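Local coordinates for protein sarcoplasmic calcium-binding proteins II, V, VI, and VII (Branchiostoma lanceolatum, PDB 2SAS) that binds calcium ions through EF-hand loops in muscle and seems more abundant in fast contracting muscles, though no functional link has been established, at residues D33-Y38 and K52-S57; A84-T89 and L168-A173; N105-L110 and F156-Y161; E125-Y130 and A143-I148; K162-R167 and A174-T179. All coordinates share one frame; numbering follows the deposited sequence.

Contact 1: residues D33-Y38 and K52-S57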
# COMPACT_ATOMS: atom_id res chain seq x y z
N ASP A 33 20.21 -1.69 -3.05
CA ASP A 33 19.00 -1.93 -3.84
C ASP A 33 18.49 -0.63 -4.47
O ASP A 33 17.76 -0.58 -5.49
CB ASP A 33 17.88 -2.52 -2.99
CG ASP A 33 17.88 -4.00 -2.76
OD1 ASP A 33 18.99 -4.57 -2.81
OD2 ASP A 33 16.82 -4.60 -2.45
N MET A 34 18.83 0.48 -3.85
CA MET A 34 18.41 1.79 -4.42
C MET A 34 19.25 2.01 -5.69
O MET A 34 18.75 2.47 -6.74
CB MET A 34 18.59 2.78 -3.33
CG MET A 34 17.49 2.59 -2.30
SD MET A 34 17.78 3.91 -1.07
CE MET A 34 17.07 3.13 0.38
N MET A 35 20.52 1.69 -5.56
CA MET A 35 21.57 1.79 -6.56
C MET A 35 21.26 0.86 -7.72
O MET A 35 21.33 1.26 -8.89
CB MET A 35 22.95 1.48 -5.99
CG MET A 35 23.55 2.70 -5.36
SD MET A 35 23.67 4.05 -6.58
CE MET A 35 24.79 3.21 -7.75
N THR A 36 20.92 -0.37 -7.37
CA THR A 36 20.49 -1.32 -8.39
C THR A 36 19.30 -0.72 -9.14
O THR A 36 19.25 -0.86 -10.35
CB THR A 36 20.05 -2.72 -7.83
OG1 THR A 36 21.22 -3.23 -7.18
CG2 THR A 36 19.51 -3.65 -8.95
N ARG A 37 18.36 -0.14 -8.46
CA ARG A 37 17.13 0.46 -9.08
C ARG A 37 17.60 1.53 -10.09
O ARG A 37 17.20 1.46 -11.26
CB ARG A 37 16.28 1.13 -8.06
CG ARG A 37 14.85 0.75 -7.78
CD ARG A 37 14.67 0.74 -6.27
NE ARG A 37 13.35 0.90 -5.79
CZ ARG A 37 12.26 0.14 -5.89
NH1 ARG A 37 12.23 -0.98 -6.61
NH2 ARG A 37 11.13 0.52 -5.26
N TYR A 38 18.44 2.40 -9.56
CA TYR A 38 19.03 3.53 -10.27
C TYR A 38 19.71 3.17 -11.58
O TYR A 38 19.49 3.85 -12.60
CB TYR A 38 19.99 4.30 -9.38
CG TYR A 38 20.31 5.74 -9.72
CD1 TYR A 38 19.33 6.74 -9.79
CD2 TYR A 38 21.62 6.13 -9.95
CE1 TYR A 38 19.66 8.06 -10.05
CE2 TYR A 38 21.97 7.44 -10.18
CZ TYR A 38 20.98 8.42 -10.25
OH TYR A 38 21.31 9.73 -10.54
N LYS A 52 28.83 6.74 -9.10
CA LYS A 52 29.75 6.83 -7.97
C LYS A 52 29.31 7.92 -7.02
O LYS A 52 29.22 7.68 -5.79
CB LYS A 52 31.20 6.92 -8.42
CG LYS A 52 31.68 5.49 -8.83
CD LYS A 52 33.16 5.59 -9.21
CE LYS A 52 33.58 4.25 -9.83
NZ LYS A 52 35.05 4.23 -10.05
N SER A 53 28.97 9.08 -7.57
CA SER A 53 28.53 10.19 -6.69
C SER A 53 27.29 9.78 -5.92
O SER A 53 27.20 10.01 -4.72
CB SER A 53 28.27 11.45 -7.49
OG SER A 53 29.28 11.53 -8.48
N MET A 54 26.35 9.23 -6.67
CA MET A 54 25.06 8.78 -6.10
C MET A 54 25.29 7.83 -4.92
O MET A 54 24.66 7.85 -3.86
CB MET A 54 24.24 8.19 -7.23
CG MET A 54 23.00 7.52 -6.72
SD MET A 54 21.98 8.71 -5.84
CE MET A 54 21.67 9.99 -7.08
N GLN A 55 26.24 6.96 -5.12
CA GLN A 55 26.61 5.95 -4.12
C GLN A 55 27.15 6.59 -2.84
O GLN A 55 26.68 6.18 -1.78
CB GLN A 55 27.62 4.96 -4.70
CG GLN A 55 27.58 3.69 -3.86
CD GLN A 55 28.49 2.65 -4.46
OE1 GLN A 55 28.00 1.62 -4.90
NE2 GLN A 55 29.75 3.01 -4.47
N ALA A 56 28.03 7.57 -2.98
CA ALA A 56 28.63 8.32 -1.92
C ALA A 56 27.55 9.03 -1.08
O ALA A 56 27.63 9.03 0.17
CB ALA A 56 29.71 9.25 -2.36
N SER A 57 26.52 9.56 -1.74
CA SER A 57 25.45 10.22 -0.98
C SER A 57 24.59 9.18 -0.28
O SER A 57 24.02 9.54 0.77
CB SER A 57 24.63 11.24 -1.77
OG SER A 57 24.35 10.76 -3.05

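Contact 2: residues A84-T89 and L168-A173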
# COMPACT_ATOMS: atom_id res chain seq x y z
N ALA A 84 11.51 4.84 17.35
CA ALA A 84 12.21 5.58 18.40
C ALA A 84 12.87 6.81 17.87
O ALA A 84 12.76 7.87 18.50
CB ALA A 84 13.25 4.68 19.08
N MET A 85 13.58 6.73 16.75
CA MET A 85 14.24 7.88 16.13
C MET A 85 13.18 8.94 15.80
O MET A 85 13.37 10.14 16.08
CB MET A 85 15.02 7.52 14.87
CG MET A 85 15.51 8.76 14.16
SD MET A 85 16.60 8.22 12.78
CE MET A 85 15.32 7.39 11.82
N TRP A 86 12.09 8.51 15.24
CA TRP A 86 11.01 9.48 14.88
C TRP A 86 10.32 10.10 16.07
O TRP A 86 10.03 11.32 16.03
CB TRP A 86 10.09 8.84 13.85
CG TRP A 86 10.74 9.13 12.52
CD1 TRP A 86 11.31 8.25 11.69
CD2 TRP A 86 10.89 10.43 11.92
NE1 TRP A 86 11.79 8.88 10.59
CE2 TRP A 86 11.58 10.21 10.69
CE3 TRP A 86 10.54 11.73 12.29
CZ2 TRP A 86 11.90 11.25 9.82
CZ3 TRP A 86 10.88 12.76 11.43
CH2 TRP A 86 11.53 12.53 10.22
N GLU A 87 10.11 9.32 17.11
CA GLU A 87 9.48 9.86 18.34
C GLU A 87 10.34 10.95 18.93
O GLU A 87 9.82 11.95 19.43
CB GLU A 87 9.17 8.85 19.42
CG GLU A 87 8.33 7.62 19.06
CD GLU A 87 7.29 7.38 20.14
OE1 GLU A 87 7.50 7.95 21.22
OE2 GLU A 87 6.31 6.67 19.82
N LYS A 88 11.64 10.75 18.83
CA LYS A 88 12.63 11.75 19.35
C LYS A 88 12.53 13.01 18.51
O LYS A 88 12.20 14.06 19.05
CB LYS A 88 13.97 11.10 19.47
CG LYS A 88 15.28 11.76 19.60
CD LYS A 88 16.43 11.02 18.90
CE LYS A 88 16.42 10.86 17.41
NZ LYS A 88 17.07 11.98 16.64
N THR A 89 12.70 13.02 17.20
CA THR A 89 12.59 14.25 16.40
C THR A 89 11.23 14.89 16.32
O THR A 89 11.15 16.11 16.14
CB THR A 89 13.13 13.99 14.93
OG1 THR A 89 12.26 12.97 14.46
CG2 THR A 89 14.57 13.54 14.92
N LEU A 168 4.20 14.61 6.07
CA LEU A 168 3.99 13.16 6.03
C LEU A 168 4.64 12.54 7.29
O LEU A 168 4.14 11.61 7.89
CB LEU A 168 4.71 12.60 4.78
CG LEU A 168 4.35 11.25 4.23
CD1 LEU A 168 5.59 10.39 3.93
CD2 LEU A 168 3.44 10.44 5.13
N LEU A 169 5.84 13.05 7.58
CA LEU A 169 6.63 12.57 8.70
C LEU A 169 6.10 13.10 10.05
O LEU A 169 6.16 12.34 11.05
CB LEU A 169 8.10 12.87 8.44
CG LEU A 169 9.04 11.81 7.89
CD1 LEU A 169 8.94 10.48 8.64
CD2 LEU A 169 8.67 11.54 6.42
N THR A 170 5.65 14.33 10.12
CA THR A 170 5.26 14.87 11.43
C THR A 170 3.88 15.23 11.84
O THR A 170 3.61 15.12 13.10
CB THR A 170 6.25 16.09 11.71
OG1 THR A 170 5.89 17.10 10.74
CG2 THR A 170 7.72 15.66 11.57
N SER A 171 2.93 15.50 10.97
CA SER A 171 1.60 15.92 11.41
C SER A 171 0.85 14.86 12.18
O SER A 171 0.87 13.70 11.80
CB SER A 171 0.70 16.38 10.25
OG SER A 171 1.48 17.22 9.41
N PRO A 172 0.17 15.36 13.19
CA PRO A 172 -0.65 14.49 14.03
C PRO A 172 -2.02 14.37 13.40
O PRO A 172 -2.89 13.72 14.00
CB PRO A 172 -0.59 15.20 15.38
CG PRO A 172 -0.60 16.64 15.03
CD PRO A 172 0.17 16.73 13.71
N ALA A 173 -2.25 14.94 12.22
CA ALA A 173 -3.51 14.95 11.51
C ALA A 173 -3.39 14.97 9.99
O ALA A 173 -2.50 15.65 9.50
CB ALA A 173 -4.30 16.23 11.89

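Contact 3: residues N105-L110 and F156-Y161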
# COMPACT_ATOMS: atom_id res chain seq x y z
N ASN A 105 19.00 13.87 2.38
CA ASN A 105 19.42 13.15 1.17
C ASN A 105 18.26 12.30 0.63
O ASN A 105 18.24 11.98 -0.57
CB ASN A 105 20.68 12.29 1.30
CG ASN A 105 21.09 11.76 -0.09
OD1 ASN A 105 21.78 12.51 -0.80
ND2 ASN A 105 20.76 10.52 -0.44
N ARG A 106 17.38 11.91 1.53
CA ARG A 106 16.20 11.08 1.17
C ARG A 106 15.25 11.98 0.37
O ARG A 106 14.81 11.48 -0.70
CB ARG A 106 15.59 10.37 2.34
CG ARG A 106 14.41 9.43 2.26
CD ARG A 106 14.83 8.00 2.02
NE ARG A 106 16.11 8.06 1.32
CZ ARG A 106 16.46 7.28 0.30
NH1 ARG A 106 15.68 6.25 -0.03
NH2 ARG A 106 17.60 7.50 -0.36
N ILE A 107 14.98 13.20 0.82
CA ILE A 107 14.10 14.13 0.12
C ILE A 107 14.44 14.33 -1.36
O ILE A 107 13.55 14.01 -2.17
CB ILE A 107 13.82 15.46 0.88
CG1 ILE A 107 12.92 15.19 2.13
CG2 ILE A 107 13.21 16.59 0.01
CD1 ILE A 107 13.36 16.19 3.29
N PRO A 108 15.61 14.79 -1.74
CA PRO A 108 15.99 14.99 -3.16
C PRO A 108 16.00 13.74 -3.98
O PRO A 108 15.60 13.72 -5.17
CB PRO A 108 17.38 15.62 -3.10
CG PRO A 108 17.94 15.13 -1.79
CD PRO A 108 16.71 15.23 -0.84
N PHE A 109 16.43 12.68 -3.32
CA PHE A 109 16.50 11.34 -3.99
C PHE A 109 15.10 10.91 -4.38
O PHE A 109 14.81 10.44 -5.52
CB PHE A 109 17.33 10.38 -3.12
CG PHE A 109 17.43 8.99 -3.65
CD1 PHE A 109 16.45 8.04 -3.33
CD2 PHE A 109 18.47 8.68 -4.53
CE1 PHE A 109 16.54 6.76 -3.90
CE2 PHE A 109 18.57 7.41 -5.08
CZ PHE A 109 17.60 6.46 -4.75
N LEU A 110 14.17 11.01 -3.45
CA LEU A 110 12.77 10.68 -3.71
C LEU A 110 12.19 11.64 -4.75
O LEU A 110 11.51 11.19 -5.68
CB LEU A 110 11.98 10.82 -2.41
CG LEU A 110 11.60 9.54 -1.67
CD1 LEU A 110 12.47 8.40 -2.14
CD2 LEU A 110 11.72 9.87 -0.20
N PHE A 156 4.42 21.85 -8.21
CA PHE A 156 4.91 20.67 -7.60
C PHE A 156 6.43 20.61 -7.90
O PHE A 156 6.88 19.86 -8.78
CB PHE A 156 4.25 19.34 -7.96
CG PHE A 156 4.50 18.17 -7.03
CD1 PHE A 156 5.32 18.30 -5.91
CD2 PHE A 156 3.86 16.95 -7.29
CE1 PHE A 156 5.54 17.23 -5.04
CE2 PHE A 156 4.11 15.85 -6.45
CZ PHE A 156 4.95 15.98 -5.31
N ASP A 157 7.17 21.42 -7.14
CA ASP A 157 8.63 21.38 -7.33
C ASP A 157 9.24 20.84 -6.02
O ASP A 157 8.49 20.36 -5.13
CB ASP A 157 9.10 22.75 -7.77
CG ASP A 157 9.17 23.69 -6.58
OD1 ASP A 157 8.17 23.75 -5.87
OD2 ASP A 157 10.24 24.29 -6.37
N LEU A 158 10.56 20.89 -5.92
CA LEU A 158 11.36 20.43 -4.79
C LEU A 158 10.95 21.14 -3.49
O LEU A 158 10.80 20.46 -2.48
CB LEU A 158 12.84 20.56 -5.08
CG LEU A 158 13.83 19.53 -4.58
CD1 LEU A 158 15.15 20.19 -4.20
CD2 LEU A 158 13.29 18.66 -3.47
N ASN A 159 10.72 22.45 -3.54
CA ASN A 159 10.29 23.11 -2.30
C ASN A 159 8.89 22.70 -1.92
O ASN A 159 8.59 22.91 -0.73
CB ASN A 159 10.43 24.63 -2.28
CG ASN A 159 11.86 24.93 -2.69
OD1 ASN A 159 12.06 25.08 -3.91
ND2 ASN A 159 12.78 24.93 -1.74
N ARG A 160 8.11 22.19 -2.85
CA ARG A 160 6.74 21.77 -2.55
C ARG A 160 6.85 20.36 -1.91
O ARG A 160 6.21 20.13 -0.90
CB ARG A 160 5.86 21.68 -3.77
CG ARG A 160 4.44 22.19 -3.53
CD ARG A 160 3.76 21.50 -2.44
NE ARG A 160 2.78 22.35 -1.71
CZ ARG A 160 1.57 21.84 -1.49
NH1 ARG A 160 1.35 20.66 -2.11
NH2 ARG A 160 0.59 22.33 -0.81
N TYR A 161 7.72 19.59 -2.52
CA TYR A 161 8.05 18.25 -2.15
C TYR A 161 8.45 18.19 -0.65
O TYR A 161 7.78 17.45 0.09
CB TYR A 161 9.15 17.56 -3.02
CG TYR A 161 9.14 16.11 -2.59
CD1 TYR A 161 8.13 15.24 -3.02
CD2 TYR A 161 10.12 15.61 -1.72
CE1 TYR A 161 8.14 13.91 -2.66
CE2 TYR A 161 10.12 14.27 -1.33
CZ TYR A 161 9.12 13.44 -1.78
OH TYR A 161 9.10 12.15 -1.32

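Contact 4: residues E125-Y130 and A143-I148. With CA (calcium ion), chain D.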
# COMPACT_ATOMS: atom_id res chain seq x y z
N GLU A 125 1.28 13.35 -15.01
CA GLU A 125 1.59 12.03 -15.55
C GLU A 125 2.69 11.38 -14.70
O GLU A 125 2.60 10.18 -14.42
CB GLU A 125 1.90 12.02 -17.00
CG GLU A 125 3.04 11.21 -17.64
CD GLU A 125 4.18 12.09 -18.10
OE1 GLU A 125 3.78 13.05 -18.81
OE2 GLU A 125 5.35 11.91 -17.78
N GLU A 126 3.65 12.21 -14.30
CA GLU A 126 4.75 11.71 -13.43
C GLU A 126 4.17 11.26 -12.11
O GLU A 126 4.44 10.14 -11.62
CB GLU A 126 5.80 12.80 -13.21
CG GLU A 126 6.42 13.25 -14.55
CD GLU A 126 7.49 14.21 -14.56
OE1 GLU A 126 7.41 15.17 -13.75
OE2 GLU A 126 8.50 14.16 -15.27
N PHE A 127 3.26 12.09 -11.57
CA PHE A 127 2.61 11.77 -10.30
C PHE A 127 1.86 10.45 -10.46
O PHE A 127 1.97 9.56 -9.60
CB PHE A 127 1.78 12.96 -9.76
CG PHE A 127 1.14 12.59 -8.45
CD1 PHE A 127 1.96 12.56 -7.30
CD2 PHE A 127 -0.20 12.24 -8.37
CE1 PHE A 127 1.47 12.15 -6.07
CE2 PHE A 127 -0.74 11.86 -7.14
CZ PHE A 127 0.11 11.81 -5.99
N GLN A 128 1.05 10.35 -11.49
CA GLN A 128 0.25 9.13 -11.81
C GLN A 128 1.13 7.86 -11.84
O GLN A 128 0.72 6.75 -11.50
CB GLN A 128 -0.39 9.35 -13.15
CG GLN A 128 -1.48 8.52 -13.78
CD GLN A 128 -2.19 9.48 -14.75
OE1 GLN A 128 -3.21 10.07 -14.42
NE2 GLN A 128 -1.52 9.69 -15.88
N ASN A 129 2.33 7.99 -12.36
CA ASN A 129 3.33 6.94 -12.46
C ASN A 129 3.88 6.67 -11.04
O ASN A 129 4.30 5.55 -10.71
CB ASN A 129 4.45 7.35 -13.42
CG ASN A 129 4.10 7.09 -14.87
OD1 ASN A 129 3.94 5.93 -15.27
ND2 ASN A 129 4.03 8.15 -15.67
N TYR A 130 3.92 7.72 -10.25
CA TYR A 130 4.43 7.57 -8.85
C TYR A 130 3.50 6.58 -8.15
O TYR A 130 3.94 5.62 -7.49
CB TYR A 130 4.53 8.94 -8.17
CG TYR A 130 4.66 8.92 -6.69
CD1 TYR A 130 5.83 8.41 -6.09
CD2 TYR A 130 3.62 9.33 -5.84
CE1 TYR A 130 5.99 8.35 -4.71
CE2 TYR A 130 3.77 9.27 -4.46
CZ TYR A 130 4.95 8.78 -3.90
OH TYR A 130 5.11 8.73 -2.52
N ALA A 143 -7.56 14.74 -8.69
CA ALA A 143 -7.97 15.38 -7.42
C ALA A 143 -6.85 15.35 -6.38
O ALA A 143 -6.79 16.23 -5.53
CB ALA A 143 -9.20 14.73 -6.82
N VAL A 144 -6.02 14.30 -6.38
CA VAL A 144 -4.91 14.24 -5.40
C VAL A 144 -3.90 15.28 -5.86
O VAL A 144 -3.28 15.99 -5.08
CB VAL A 144 -4.32 12.82 -5.28
CG1 VAL A 144 -3.00 12.84 -4.55
CG2 VAL A 144 -5.31 11.84 -4.66
N TYR A 145 -3.73 15.35 -7.17
CA TYR A 145 -2.75 16.36 -7.70
C TYR A 145 -3.20 17.77 -7.41
O TYR A 145 -2.37 18.69 -7.26
CB TYR A 145 -2.61 16.15 -9.20
CG TYR A 145 -1.49 16.93 -9.80
CD1 TYR A 145 -0.22 16.37 -9.61
CD2 TYR A 145 -1.61 18.12 -10.51
CE1 TYR A 145 0.91 16.98 -10.11
CE2 TYR A 145 -0.45 18.74 -11.04
CZ TYR A 145 0.77 18.17 -10.83
OH TYR A 145 1.94 18.70 -11.27
N ASN A 146 -4.50 18.03 -7.34
CA ASN A 146 -5.00 19.39 -7.05
C ASN A 146 -4.80 19.77 -5.60
O ASN A 146 -4.68 20.97 -5.28
CB ASN A 146 -6.41 19.57 -7.65
CG ASN A 146 -6.25 20.03 -9.11
OD1 ASN A 146 -6.19 21.22 -9.43
ND2 ASN A 146 -6.15 19.09 -10.03
N VAL A 147 -4.75 18.80 -4.68
CA VAL A 147 -4.45 19.16 -3.27
C VAL A 147 -2.99 19.59 -3.25
O VAL A 147 -2.56 20.59 -2.67
CB VAL A 147 -4.75 17.99 -2.33
CG1 VAL A 147 -4.15 18.26 -0.93
CG2 VAL A 147 -6.21 17.64 -2.24
N ILE A 148 -2.14 18.82 -3.97
CA ILE A 148 -0.72 19.18 -4.01
C ILE A 148 -0.42 20.54 -4.66
O ILE A 148 0.44 21.33 -4.20
CB ILE A 148 0.11 18.08 -4.73
CG1 ILE A 148 -0.31 16.66 -4.24
CG2 ILE A 148 1.61 18.38 -4.53
CD1 ILE A 148 0.58 15.52 -4.86
CA CA D . 9.11 16.40 -14.49

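Contact 5: residues K162-R167 and A174-T179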
# COMPACT_ATOMS: atom_id res chain seq x y z
N LYS A 162 9.48 18.91 -0.33
CA LYS A 162 10.06 19.14 0.96
C LYS A 162 8.95 19.40 2.01
O LYS A 162 9.04 18.81 3.08
CB LYS A 162 10.98 20.37 1.02
CG LYS A 162 12.35 20.16 0.31
CD LYS A 162 13.21 21.41 0.45
CE LYS A 162 14.55 21.28 -0.26
NZ LYS A 162 15.50 22.30 0.27
N GLU A 163 7.99 20.25 1.69
CA GLU A 163 6.91 20.65 2.58
C GLU A 163 6.03 19.46 2.91
O GLU A 163 5.60 19.27 4.05
CB GLU A 163 6.00 21.77 2.03
CG GLU A 163 6.54 23.11 1.55
CD GLU A 163 5.57 24.04 0.85
OE1 GLU A 163 4.35 23.88 0.79
OE2 GLU A 163 6.13 25.02 0.26
N LEU A 164 5.71 18.73 1.84
CA LEU A 164 4.84 17.55 1.97
C LEU A 164 5.56 16.42 2.67
O LEU A 164 4.99 15.76 3.55
CB LEU A 164 4.29 17.26 0.60
CG LEU A 164 3.52 18.37 -0.11
CD1 LEU A 164 3.41 18.01 -1.59
CD2 LEU A 164 2.14 18.46 0.52
N TYR A 165 6.83 16.22 2.31
CA TYR A 165 7.58 15.14 3.02
C TYR A 165 7.52 15.39 4.53
O TYR A 165 7.11 14.49 5.27
CB TYR A 165 8.96 14.94 2.43
CG TYR A 165 9.84 13.89 3.05
CD1 TYR A 165 10.57 14.23 4.21
CD2 TYR A 165 10.04 12.64 2.53
CE1 TYR A 165 11.46 13.33 4.79
CE2 TYR A 165 10.90 11.70 3.11
CZ TYR A 165 11.63 12.07 4.22
OH TYR A 165 12.50 11.18 4.83
N TYR A 166 7.79 16.63 4.91
CA TYR A 166 7.77 17.12 6.28
C TYR A 166 6.45 16.79 6.98
O TYR A 166 6.40 16.32 8.13
CB TYR A 166 7.96 18.66 6.38
CG TYR A 166 7.97 19.10 7.83
CD1 TYR A 166 9.00 18.64 8.66
CD2 TYR A 166 7.02 19.95 8.42
CE1 TYR A 166 9.13 18.98 10.00
CE2 TYR A 166 7.10 20.29 9.77
CZ TYR A 166 8.16 19.81 10.55
OH TYR A 166 8.26 20.17 11.87
N ARG A 167 5.36 17.07 6.29
CA ARG A 167 4.03 16.86 6.86
C ARG A 167 3.67 15.38 6.97
O ARG A 167 2.88 15.06 7.87
CB ARG A 167 2.96 17.60 6.08
CG ARG A 167 3.15 19.12 6.11
CD ARG A 167 2.14 19.61 5.08
NE ARG A 167 1.98 21.04 5.16
CZ ARG A 167 1.06 21.58 5.98
NH1 ARG A 167 0.27 20.75 6.69
NH2 ARG A 167 0.92 22.90 6.05
N ALA A 174 -4.36 14.36 9.34
CA ALA A 174 -4.44 14.28 7.87
C ALA A 174 -4.40 15.65 7.22
O ALA A 174 -5.23 16.53 7.49
CB ALA A 174 -5.68 13.50 7.47
N ASP A 175 -3.39 15.85 6.37
CA ASP A 175 -3.21 17.14 5.67
C ASP A 175 -2.60 16.78 4.31
O ASP A 175 -2.53 15.58 3.96
CB ASP A 175 -2.36 18.04 6.57
CG ASP A 175 -0.92 17.60 6.83
OD1 ASP A 175 -0.42 16.59 6.32
OD2 ASP A 175 -0.16 18.30 7.53
N ALA A 176 -2.15 17.77 3.60
CA ALA A 176 -1.53 17.61 2.28
C ALA A 176 -0.39 16.62 2.24
O ALA A 176 -0.17 16.09 1.11
CB ALA A 176 -1.02 18.97 1.74
N GLY A 177 0.31 16.41 3.35
CA GLY A 177 1.48 15.43 3.33
C GLY A 177 0.90 14.08 2.98
O GLY A 177 1.55 13.15 2.48
N ASN A 178 -0.39 13.86 3.17
CA ASN A 178 -1.02 12.60 2.81
C ASN A 178 -0.97 12.26 1.31
O ASN A 178 -1.17 11.08 1.03
CB ASN A 178 -2.45 12.51 3.25
CG ASN A 178 -2.76 12.35 4.72
OD1 ASN A 178 -3.83 11.79 5.01
ND2 ASN A 178 -1.97 12.86 5.62
N THR A 179 -0.79 13.21 0.44
CA THR A 179 -0.76 13.08 -1.02
C THR A 179 0.35 12.20 -1.54
O THR A 179 0.20 11.59 -2.61
CB THR A 179 -0.79 14.48 -1.74
OG1 THR A 179 0.41 15.16 -1.38
CG2 THR A 179 -2.01 15.31 -1.25

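Contact 1: residues D33-Y38 and K52-S57
Y38 and M54 each swing CG opposite their own backbone N (chi1 -158° and 172°), which sends the ring of one helix and the thioether of the other into the gap between them. M54 then bends at both later torsions, curling over the Y38 ring so that its CG lies above one face, 4.0 Å from the centroid, while CE reaches the phenol end, 3.5 Å from Y38 OH. M54 SD also sits above the ring, a Met-aromatic contact. Beside this stack, M35, itself bent at chi2 and chi3, brings SD to 3.5 Å from M54 CG, the two thioethers sliding past each other in opposite senses. With a serine in place of Y38, the M54 thioether is likely to lose its flat platform and turn more freely. Flexible, polarisable methionines suit this seam between nearly antiparallel helices (155°): dispersion holds it, without directional bonds, so adhesion depends on fit of shape rather than on matched polar groups.

Contact 2: residues A84-T89 and L168-A173
W86 and L169 make the tight half of this interface: L169 lays its CD1 methyl on one face of the indole, with CD1 3.3 Å from W86 CZ2 and 3.5 Å from the centroid of the six-membered ring. The leucine chain runs at about a right angle to the tryptophan, and CG follows CD1 down to 3.5 Å from W86 CH2. This is a CH-pi contact, and a branched methyl on a broad aromatic plate spreads it over several ring atoms. The other half is looser. T170 CG2 comes no closer than 4.3 Å to W86 CZ3, approaching obliquely, and its hydroxyl is already bonded to Y166 O of its own helix. Beyond T170 the chain leaves helical geometry at S171 and takes no further part. Replacing W86 by a serine is likely to strip L169 CD1 of its flat support and open a gap between the two helices. The contact joins helix 79-91 to the C-terminal end of helix 158-170. I10 of helix 4-18 touches the indole as well, T13 of that helix meets L169, and L99 and W102 reach W86 from the linker ahead of helix 103-114.

Contact 3: residues N105-L110 and F156-Y161
Helix 103-114, which leads into the third calcium loop, here meets the start of helix 158-170 in the EF-hand 4 region, chiefly through Y161 wedged against I107 and L110. Y161 holds CG opposite its backbone N (chi1 -170°), which directs the ring across to the other helix. At the ring's edge, in its plane, lies the methyl I107 CG2, 3.7 Å from Y161 CD2. The backbone carbonyl takes part too: I107 O is 3.5 Å from Y161 CE2, reaching the ring obliquely. Further out, L110 packs against the phenol end, its CB 3.4 Å from Y161 OH. A beta-branched isoleucine suits this place because CG2 serves two neighbours, reaching L158 CD2 at 4.0 Å on the first turn of the helix as well as the tyrosine. D157 stands at the N-cap of that turn; its carboxylate accepts weak bonds from N159 N and R160 N, while D157 O takes stronger ones from R160 N and Y161 N. P108 goes with a kink in helix 103-114, since its nitrogen has no hydrogen to give to the preceding turn. Around the contact, Y165 and K162 carry the packing on I107 further along helix 158-170, F156 turns to helix 141-149 through Y145 and I148, and the opposite partner, helix 48-69, receives N105, R106 and F109.

Contact 4: residues E125-Y130 and A143-I148
The F127 ring has the I148 CD1 methyl over one face, 4.1 Å from the centroid in a CH-pi contact, while V144 CG1 and Y145 come at it obliquely. I148 and F127 approach from opposite directions, and I148 CD1 sits nearest F127 CE1, at 3.7 Å. V144 lies crosswise, its CG1 3.6 Å from F127 CE2. Y145 slides alongside, with CD1 4.0 Å from F127 CB, and its hydroxyl bonds V122 O in the calcium loop. The ring reaches this apolar pocket because CG stands opposite the backbone N (chi1 -179°). One residue earlier, E126 points another way: its extended chain delivers both carboxylate oxygens to the calcium ion, OE1 at 2.2 Å, beside D115, S117, D119 and the carbonyl of I121. This is the EF-hand pattern: the helix leaving the loop carries, in its first turn, a bidentate glutamate at the twelfth loop position, followed by a hydrophobic residue, here the buried F127, packed against helix 141-149.

Contact 5: residues K162-R167 and A174-T179
An Asx turn at D175 starts the short 3-10 segment 176-179, which folds back onto helix 158-170 of the EF-hand 4 region through a salt bridge from D175 to R167. In the turn, D175 OD1 accepts from G177 N at 3.1 Å. The other oxygen, OD2, receives R167 NH1 at 2.6 Å in a bent bond (136°). It meets the guanidinium at its edge and in its plane, whereas NH1 lies above the carboxylate plane, the two groups being turned 67° apart, and S171 OG is also hydrogen-bonded to OD2. The R167 chain is extended from CG to NE, and nearer the backbone its CB packs 3.8 Å from G177 CA. An arginine thus supplies a charge for D175 and an apolar contact at an edge where its end can face solvent. Deeper in, L164 turns a methyl to the segment, CD2 3.4 Å from A176 CB. The closest backbone approach comes at G177, whose CA lies 3.5 Å from L164 O; a beta carbon there would run into R167 C, consistent with a glycine here. T179 faces I148, V144 and V147 of helix 141-149, and its OG1 donates to A176 O at 2.7 Å, nearly in line with the carbonyl bond.

From the N terminus, contact 1 closes first, a hairpin of helices 28-42 and 48-69 complete before any other opens. Contact 2 then opens on helix 79-91 and waits until the end of helix 158-170 for its partner. Within that span lies contact 3, pairing helix 103-114 with the start of helix 158-170, and within contact 3 lies contact 4, between helices 124-130 and 141-149. Contact 5 crosses contact 2, its segments flanking 168-173. Helix 158-170 is shared by contacts 2, 3 and 5, and through contact 2 reaches helix 79-91; contact 1 touches contact 3 through helix 103-114, and contacts 4 and 5 meet where I148, V147 and F127 touch T179, and I148 also L164.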